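Dimethylsulfoniopropionate lyase (Roseovarius nubinhibens, PDB 4B29) probably cleaves dimethylsulfoniopropionate to release dimethyl sulfide, using a zinc ion held in a cupin-type beta barrel. Local coordinates at residues A49-P52 / E53-W57; H100-E104 / A105-R109. One frame throughout, in Å; residues are numbered along the deposited sequence. Where two conformers were deposited one is given.

Contact 1: residues A49-P52 / E53-W57; sequences ATWP and EDLRW
L55 reaches back over the turn to lay one methyl, CD1, beside the indole of W51 and its branch carbon against the ring of P52. The methyl is nearest the pyrrole nitrogen, with L55 CD1 3.6 Å from W51 NE1, and it also touches CE2, at the ring junction, and the adjoining CZ2 of the six-membered ring. It approaches the ring system obliquely, and the two side chains cross at about a right angle. In the second pair, P52 CG meets L55 CG at 3.8 Å. A branched leucine suits this place because a single side chain can serve both neighbours. P52 also packs on W51 directly: its CD sits 3.6 Å above one face of the indole, toward the rim, so the rigid proline ring offers an apolar flank to both W51 and L55.

W51 swings its indole over this side because CG is anti to the backbone N (chi1 -171°), beside the carbonyl carbon. The turn from P52 to L55 is closed by a water, not by a direct hydrogen bond: the water donates to P52 O at 2.7 Å and accepts from L55 N. D54 turns its carboxylate back toward the proline, OD1 lying 3.6 Å from P52 CB, and T129 OG1 hydrogen-bonds that same oxygen. E53 points outward, and its OE2 forms a salt bridge with R36.

The segment links helix 43-48 to the edge strand 56-57, where R56 pairs through its backbone with L128. W51 leans on L32 and R36 of helix 24-41, while P52 rests on T129 and L132.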
ATOM      1  N   ALA A  49      -2.286  13.141  -8.301  1.00 10.98           N
ATOM      2  CA  ALA A  49      -1.120  13.918  -7.755  1.00 12.96           C
ATOM      3  C   ALA A  49       0.008  13.951  -8.752  1.00 13.56           C
ATOM      4  O   ALA A  49       0.266  12.946  -9.432  1.00 15.19           O
ATOM      5  CB  ALA A  49      -0.640  13.276  -6.448  1.00 13.35           C
ATOM      6  N   THR A  50       0.717  15.087  -8.818  1.00 13.18           N
ATOM      7  CA  THR A  50       1.937  15.141  -9.598  1.00 14.50           C
ATOM      8  C   THR A  50       3.046  14.427  -8.832  1.00 13.78           C
ATOM      9  O   THR A  50       3.147  14.544  -7.600  1.00 15.10           O
ATOM     10  CB  THR A  50       2.313  16.637  -9.796  1.00 17.38           C
ATOM     11  OG1 THR A  50       1.224  17.244 -10.498  1.00 21.68           O
ATOM     12  CG2 THR A  50       3.562  16.775 -10.661  1.00 18.94           C
ATOM     13  N   TRP A  51       3.918  13.709  -9.537  1.00 13.81           N
ATOM     14  CA  TRP A  51       5.011  13.044  -8.834  1.00 14.83           C
ATOM     15  C   TRP A  51       5.985  14.107  -8.338  1.00 17.48           C
ATOM     16  O   TRP A  51       6.377  14.928  -9.124  1.00 19.43           O
ATOM     17  CB  TRP A  51       5.755  12.132  -9.802  1.00 15.03           C
ATOM     18  CG  TRP A  51       6.774  11.246  -9.089  1.00 15.11           C
ATOM     19  CD1 TRP A  51       8.129  11.452  -9.029  1.00 18.91           C
ATOM     20  CD2 TRP A  51       6.504  10.078  -8.336  1.00 15.83           C
ATOM     21  NE1 TRP A  51       8.719  10.456  -8.293  1.00 17.39           N
ATOM     22  CE2 TRP A  51       7.753   9.582  -7.865  1.00 15.97           C
ATOM     23  CE3 TRP A  51       5.328   9.360  -8.031  1.00 14.70           C
ATOM     24  CZ2 TRP A  51       7.865   8.428  -7.089  1.00 17.57           C
ATOM     25  CZ3 TRP A  51       5.451   8.176  -7.265  1.00 14.94           C
ATOM     26  CH2 TRP A  51       6.713   7.736  -6.794  1.00 18.67           C
ATOM     27  N   PRO A  52       6.351  14.064  -7.049  1.00 19.18           N
ATOM     28  CA  PRO A  52       7.161  15.161  -6.462  1.00 22.27           C
ATOM     29  C   PRO A  52       8.585  15.209  -7.051  1.00 23.10           C
ATOM     30  O   PRO A  52       9.149  14.171  -7.374  1.00 21.77           O
ATOM     31  CB  PRO A  52       7.183  14.827  -4.969  1.00 21.80           C
ATOM     32  CG  PRO A  52       6.626  13.444  -4.771  1.00 23.31           C
ATOM     33  CD  PRO A  52       5.930  13.037  -6.074  1.00 20.28           C
ATOM     34  N   GLU A  53       9.139  16.408  -7.195  1.00 25.13           N
ATOM     35  CA  GLU A  53      10.485  16.536  -7.700  1.00 27.40           C
ATOM     36  C   GLU A  53      11.499  16.625  -6.539  1.00 26.37           C
ATOM     37  O   GLU A  53      12.717  16.705  -6.779  1.00 27.62           O
ATOM     38  CB  GLU A  53      10.578  17.755  -8.650  1.00 31.33           C
ATOM     39  CG  GLU A  53      10.033  17.468 -10.071  1.00 37.70           C
ATOM     40  CD  GLU A  53      10.641  16.205 -10.735  1.00 46.83           C
ATOM     41  OE1 GLU A  53      11.888  16.096 -10.825  1.00 51.05           O
ATOM     42  OE2 GLU A  53       9.857  15.318 -11.175  1.00 50.83           O
ATOM     43  N   ASP A  54      11.018  16.569  -5.295  1.00 22.13           N
ATOM     44  CA  ASP A  54      11.906  16.809  -4.158  1.00 21.78           C
ATOM     45  C   ASP A  54      12.143  15.607  -3.239  1.00 18.95           C
ATOM     46  O   ASP A  54      12.525  15.780  -2.089  1.00 19.80           O
ATOM     47  CB  ASP A  54      11.402  17.999  -3.350  1.00 21.08           C
ATOM     48  CG  ASP A  54      10.050  17.742  -2.707  1.00 25.62           C
ATOM     49  OD1 ASP A  54       9.446  16.651  -2.917  1.00 21.01           O
ATOM     50  OD2 ASP A  54       9.575  18.634  -1.965  1.00 29.54           O
ATOM     51  N   LEU A  55      11.859  14.394  -3.697  1.00 18.06           N
ATOM     52  CA  LEU A  55      11.992  13.226  -2.816  1.00 16.41           C
ATOM     53  C   LEU A  55      13.469  13.036  -2.434  1.00 18.40           C
ATOM     54  O   LEU A  55      14.349  13.129  -3.325  1.00 20.62           O
ATOM     55  CB  LEU A  55      11.490  11.945  -3.529  1.00 16.73           C
ATOM     56  CG  LEU A  55       9.968  11.875  -3.699  1.00 18.36           C
ATOM     57  CD1 LEU A  55       9.708  10.920  -4.891  1.00 23.23           C
ATOM     58  CD2 LEU A  55       9.482  11.267  -2.477  1.00 20.12           C
ATOM     59  N   ARG A  56      13.695  12.866  -1.139  1.00 15.96           N
ATOM     60  CA  ARG A  56      15.071  12.759  -0.567  1.00 17.55           C
ATOM     61  C   ARG A  56      15.179  11.466   0.234  1.00 14.43           C
ATOM     62  O   ARG A  56      14.397  11.229   1.153  1.00 14.71           O
ATOM     63  CB  ARG A  56      15.312  13.870   0.530  1.00 17.15           C
ATOM     64  CG  ARG A  56      15.298  15.323   0.154  1.00 25.25           C
ATOM     65  CD  ARG A  56      16.238  15.651  -1.010  1.00 31.09           C
ATOM     66  NE  ARG A  56      15.803  16.922  -1.618  1.00 34.46           N
ATOM     67  CZ  ARG A  56      15.732  17.155  -2.924  1.00 31.81           C
ATOM     68  NH1 ARG A  56      16.102  16.226  -3.813  1.00 31.95           N
ATOM     69  NH2 ARG A  56      15.325  18.350  -3.338  1.00 33.87           N
ATOM     70  N   TRP A  57      16.245  10.695  -0.019  1.00 13.70           N
ATOM     71  CA  TRP A  57      16.568   9.533   0.818  1.00 13.69           C
ATOM     72  C   TRP A  57      16.589   9.870   2.297  1.00 13.34           C
ATOM     73  O   TRP A  57      17.281  10.826   2.685  1.00 14.40           O
ATOM     74  CB  TRP A  57      17.952   9.013   0.385  1.00 13.70           C
ATOM     75  CG  TRP A  57      18.475   7.940   1.270  1.00 13.78           C
ATOM     76  CD1 TRP A  57      19.550   8.039   2.161  1.00 12.61           C
ATOM     77  CD2 TRP A  57      17.990   6.587   1.378  1.00 13.77           C
ATOM     78  NE1 TRP A  57      19.748   6.837   2.784  1.00 14.44           N
ATOM     79  CE2 TRP A  57      18.832   5.916   2.307  1.00 14.15           C
ATOM     80  CE3 TRP A  57      16.943   5.855   0.734  1.00 14.84           C
ATOM     81  CZ2 TRP A  57      18.662   4.551   2.647  1.00 16.14           C
ATOM     82  CZ3 TRP A  57      16.771   4.483   1.070  1.00 14.81           C
ATOM     83  CH2 TRP A  57      17.614   3.852   2.026  1.00 13.70           C
TER
HETATM   84  O   HOH W   1      11.651  13.536  -6.654  1.00 25.50           O

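Contact 2: residues H100-E104 / A105-R109; sequences HSYTE and AEVGR
E106 OE1 is gripped twice: the backbone N of T103 donates to it at 3.0 Å, almost straight at 170°, and a water gives it a second hydrogen, the water oxygen lying 2.7 Å from E106 OE1. That water also donates to S101 O. The T103 bond uses the anti lone pair of the carboxylate oxygen. The same oxygen lies near the plane of the Y102 ring, at its edge, 3.5 Å from Y102 CD1.

In return, T103 OG1 accepts from E106 N at 3.1 Å. Chi1 of 67° sets that hydroxyl between the backbone N and the carbonyl carbon, facing the first turn. Together the two bonds make a capping box, with T103 as N-cap of helix 104-107: threonine supplies a short acceptor for an amide at the helix start, and glutamate is long enough to reach back to the cap's own N-H. V107 N donates to T103 O and G108 N to E104 O at 2.7 Å. G108 is the first residue to leave helical angles, with positive phi, where a side chain would be jammed against the preceding carbonyl oxygen, and stands right before helix 109-114.

On the outer side E104, extended, forms a salt bridge with R109, whose NH2 lies 2.9 Å from E104 OE1. The nitrogen comes from above the carboxylate, while the oxygen lies near the guanidinium plane; the two planes stand 70° apart. A water joins E104 OE2 to R109 N. On the inner side V107 CG1 packs on Y102 CB. Y102 OH hydrogen-bonds with Y145 OH, and the Y102 side chain comes within about 7 Å of the zinc ion.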
ATOM      1  N   HIS A 100       2.145  -2.023  11.493  0.50 16.20           N
ATOM      2  CA  HIS A 100       0.899  -2.775  11.684  0.50 18.03           C
ATOM      3  C   HIS A 100      -0.296  -1.865  11.934  0.50 20.80           C
ATOM      4  O   HIS A 100      -1.385  -2.083  11.388  0.50 19.09           O
ATOM      5  CB  HIS A 100       1.007  -3.640  12.939  0.50 17.95           C
ATOM      6  CG  HIS A 100       1.392  -5.051  12.673  0.50 17.58           C
ATOM      7  ND1 HIS A 100       2.043  -5.820  13.610  0.50 16.96           N
ATOM      8  CD2 HIS A 100       1.186  -5.840  11.598  0.50 14.67           C
ATOM      9  CE1 HIS A 100       2.246  -7.023  13.104  0.50 17.99           C
ATOM     10  NE2 HIS A 100       1.742  -7.054  11.883  0.50 15.05           N
ATOM     11  N   SER A 101      -0.142  -0.950  12.896  1.00 24.11           N
ATOM     12  CA  SER A 101      -1.203   0.053  13.127  1.00 26.89           C
ATOM     13  C   SER A 101      -2.250  -0.486  14.101  1.00 26.49           C
ATOM     14  O   SER A 101      -2.572   0.199  15.057  1.00 29.49           O
ATOM     15  CB  SER A 101      -1.911   0.595  11.852  1.00 29.32           C
ATOM     16  OG  SER A 101      -1.139   1.550  11.132  1.00 33.02           O
ATOM     17  N   TYR A 102      -2.745  -1.695  13.904  1.00 23.89           N
ATOM     18  CA  TYR A 102      -3.893  -2.150  14.689  1.00 22.16           C
ATOM     19  C   TYR A 102      -3.450  -3.104  15.795  1.00 23.30           C
ATOM     20  O   TYR A 102      -2.407  -3.741  15.685  1.00 23.03           O
ATOM     21  CB  TYR A 102      -4.941  -2.852  13.811  1.00 22.21           C
ATOM     22  CG  TYR A 102      -5.453  -1.937  12.714  1.00 18.90           C
ATOM     23  CD1 TYR A 102      -6.274  -0.860  13.025  1.00 19.08           C
ATOM     24  CD2 TYR A 102      -5.107  -2.162  11.381  1.00 18.73           C
ATOM     25  CE1 TYR A 102      -6.745   0.017  12.019  1.00 17.66           C
ATOM     26  CE2 TYR A 102      -5.549  -1.288  10.362  1.00 16.76           C
ATOM     27  CZ  TYR A 102      -6.395  -0.235  10.687  1.00 17.09           C
ATOM     28  OH  TYR A 102      -6.857   0.598   9.668  1.00 17.86           O
ATOM     29  N   THR A 103      -4.319  -3.230  16.779  1.00 23.81           N
ATOM     30  CA  THR A 103      -4.062  -4.141  17.908  1.00 25.88           C
ATOM     31  C   THR A 103      -4.587  -5.520  17.621  1.00 26.92           C
ATOM     32  O   THR A 103      -5.430  -5.725  16.724  1.00 26.17           O
ATOM     33  CB  THR A 103      -4.725  -3.659  19.207  1.00 26.47           C
ATOM     34  OG1 THR A 103      -6.165  -3.712  19.100  1.00 27.56           O
ATOM     35  CG2 THR A 103      -4.283  -2.249  19.528  1.00 28.11           C
ATOM     36  N   GLU A 104      -4.123  -6.477  18.428  1.00 26.74           N
ATOM     37  CA  GLU A 104      -4.617  -7.837  18.321  1.00 28.10           C
ATOM     38  C   GLU A 104      -6.126  -7.901  18.571  1.00 27.76           C
ATOM     39  O   GLU A 104      -6.842  -8.645  17.891  1.00 27.60           O
ATOM     40  CB  GLU A 104      -3.837  -8.769  19.262  1.00 27.94           C
ATOM     41  CG  GLU A 104      -4.107 -10.245  18.941  1.00 31.51           C
ATOM     42  CD  GLU A 104      -3.504 -11.211  19.955  1.00 35.70           C
ATOM     43  OE1 GLU A 104      -2.570 -10.834  20.692  1.00 35.71           O
ATOM     44  OE2 GLU A 104      -3.972 -12.365  19.990  1.00 39.27           O
ATOM     45  N   ALA A 105      -6.624  -7.098  19.506  1.00 29.13           N
ATOM     46  CA  ALA A 105      -8.055  -7.041  19.800  1.00 29.75           C
ATOM     47  C   ALA A 105      -8.863  -6.589  18.590  1.00 30.36           C
ATOM     48  O   ALA A 105      -9.976  -7.073  18.341  1.00 29.99           O
ATOM     49  CB  ALA A 105      -8.313  -6.094  20.980  1.00 30.73           C
ATOM     50  N   GLU A 106      -8.297  -5.652  17.832  1.00 29.15           N
ATOM     51  CA  GLU A 106      -8.985  -5.094  16.667  1.00 28.15           C
ATOM     52  C   GLU A 106      -9.029  -6.034  15.480  1.00 27.19           C
ATOM     53  O   GLU A 106     -10.074  -6.160  14.848  1.00 27.99           O
ATOM     54  CB  GLU A 106      -8.308  -3.795  16.242  1.00 28.24           C
ATOM     55  CG  GLU A 106      -8.690  -2.635  17.091  1.00 27.81           C
ATOM     56  CD  GLU A 106      -7.970  -1.368  16.704  1.00 27.31           C
ATOM     57  OE1 GLU A 106      -6.727  -1.408  16.465  1.00 26.01           O
ATOM     58  OE2 GLU A 106      -8.675  -0.325  16.654  1.00 30.62           O
ATOM     59  N   VAL A 107      -7.929  -6.716  15.185  1.00 25.91           N
ATOM     60  CA  VAL A 107      -7.844  -7.504  13.944  1.00 25.79           C
ATOM     61  C   VAL A 107      -7.474  -8.984  14.081  1.00 25.71           C
ATOM     62  O   VAL A 107      -7.602  -9.737  13.132  1.00 25.55           O
ATOM     63  CB  VAL A 107      -6.857  -6.878  12.919  1.00 25.08           C
ATOM     64  CG1 VAL A 107      -7.337  -5.510  12.486  1.00 24.17           C
ATOM     65  CG2 VAL A 107      -5.444  -6.837  13.451  1.00 23.76           C
ATOM     66  N   GLY A 108      -6.966  -9.371  15.244  1.00 26.13           N
ATOM     67  CA  GLY A 108      -6.584 -10.763  15.482  1.00 25.44           C
ATOM     68  C   GLY A 108      -5.151 -11.046  15.119  1.00 25.70           C
ATOM     69  O   GLY A 108      -4.566 -10.406  14.203  1.00 24.35           O
ATOM     70  N   ARG A 109      -4.564 -12.038  15.792  1.00 24.49           N
ATOM     71  CA  ARG A 109      -3.175 -12.397  15.527  1.00 24.80           C
ATOM     72  C   ARG A 109      -2.849 -12.873  14.097  1.00 23.75           C
ATOM     73  O   ARG A 109      -1.776 -12.564  13.571  1.00 23.32           O
ATOM     74  CB  ARG A 109      -2.671 -13.437  16.568  1.00 25.74           C
ATOM     75  CG  ARG A 109      -1.199 -13.892  16.375  1.00 27.57           C
ATOM     76  CD  ARG A 109      -0.157 -12.733  16.543  1.00 30.09           C
ATOM     77  NE  ARG A 109      -0.443 -11.905  17.720  1.00 33.08           N
ATOM     78  CZ  ARG A 109       0.027 -10.674  17.922  1.00 34.81           C
ATOM     79  NH1 ARG A 109       0.812 -10.085  17.027  1.00 34.29           N
ATOM     80  NH2 ARG A 109      -0.298 -10.024  19.025  1.00 35.25           N
TER
HETATM   81  O   HOH W   2      -5.111   0.739  17.038  1.00 35.53           O
HETATM   82  O   HOH W   3      -5.825 -13.330  18.003  1.00 33.77           O

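How the contacts relate
The two contacts lie on opposite sides of the chain's centre, 32 Å apart between their centres and about 19 Å between nearest atoms, so neither touches the other. They come in series along the chain: contact 1 leads into strand 56-57, and helices 67-73 and 83-92 intervene before contact 2 turns into helix 104-107. Contact 1 belongs to the edge of the seven-stranded mixed sheet, beside helix 24-41 and far from the metal. Contact 2 borders strand 214-215 of the five-stranded sheet, and Y102 brings it close to zinc ligands H150 and H189. Contact 1 thus carries the chain from helix 43-48 into one sheet, while contact 2 packs against an end strand of the other, near the metal site.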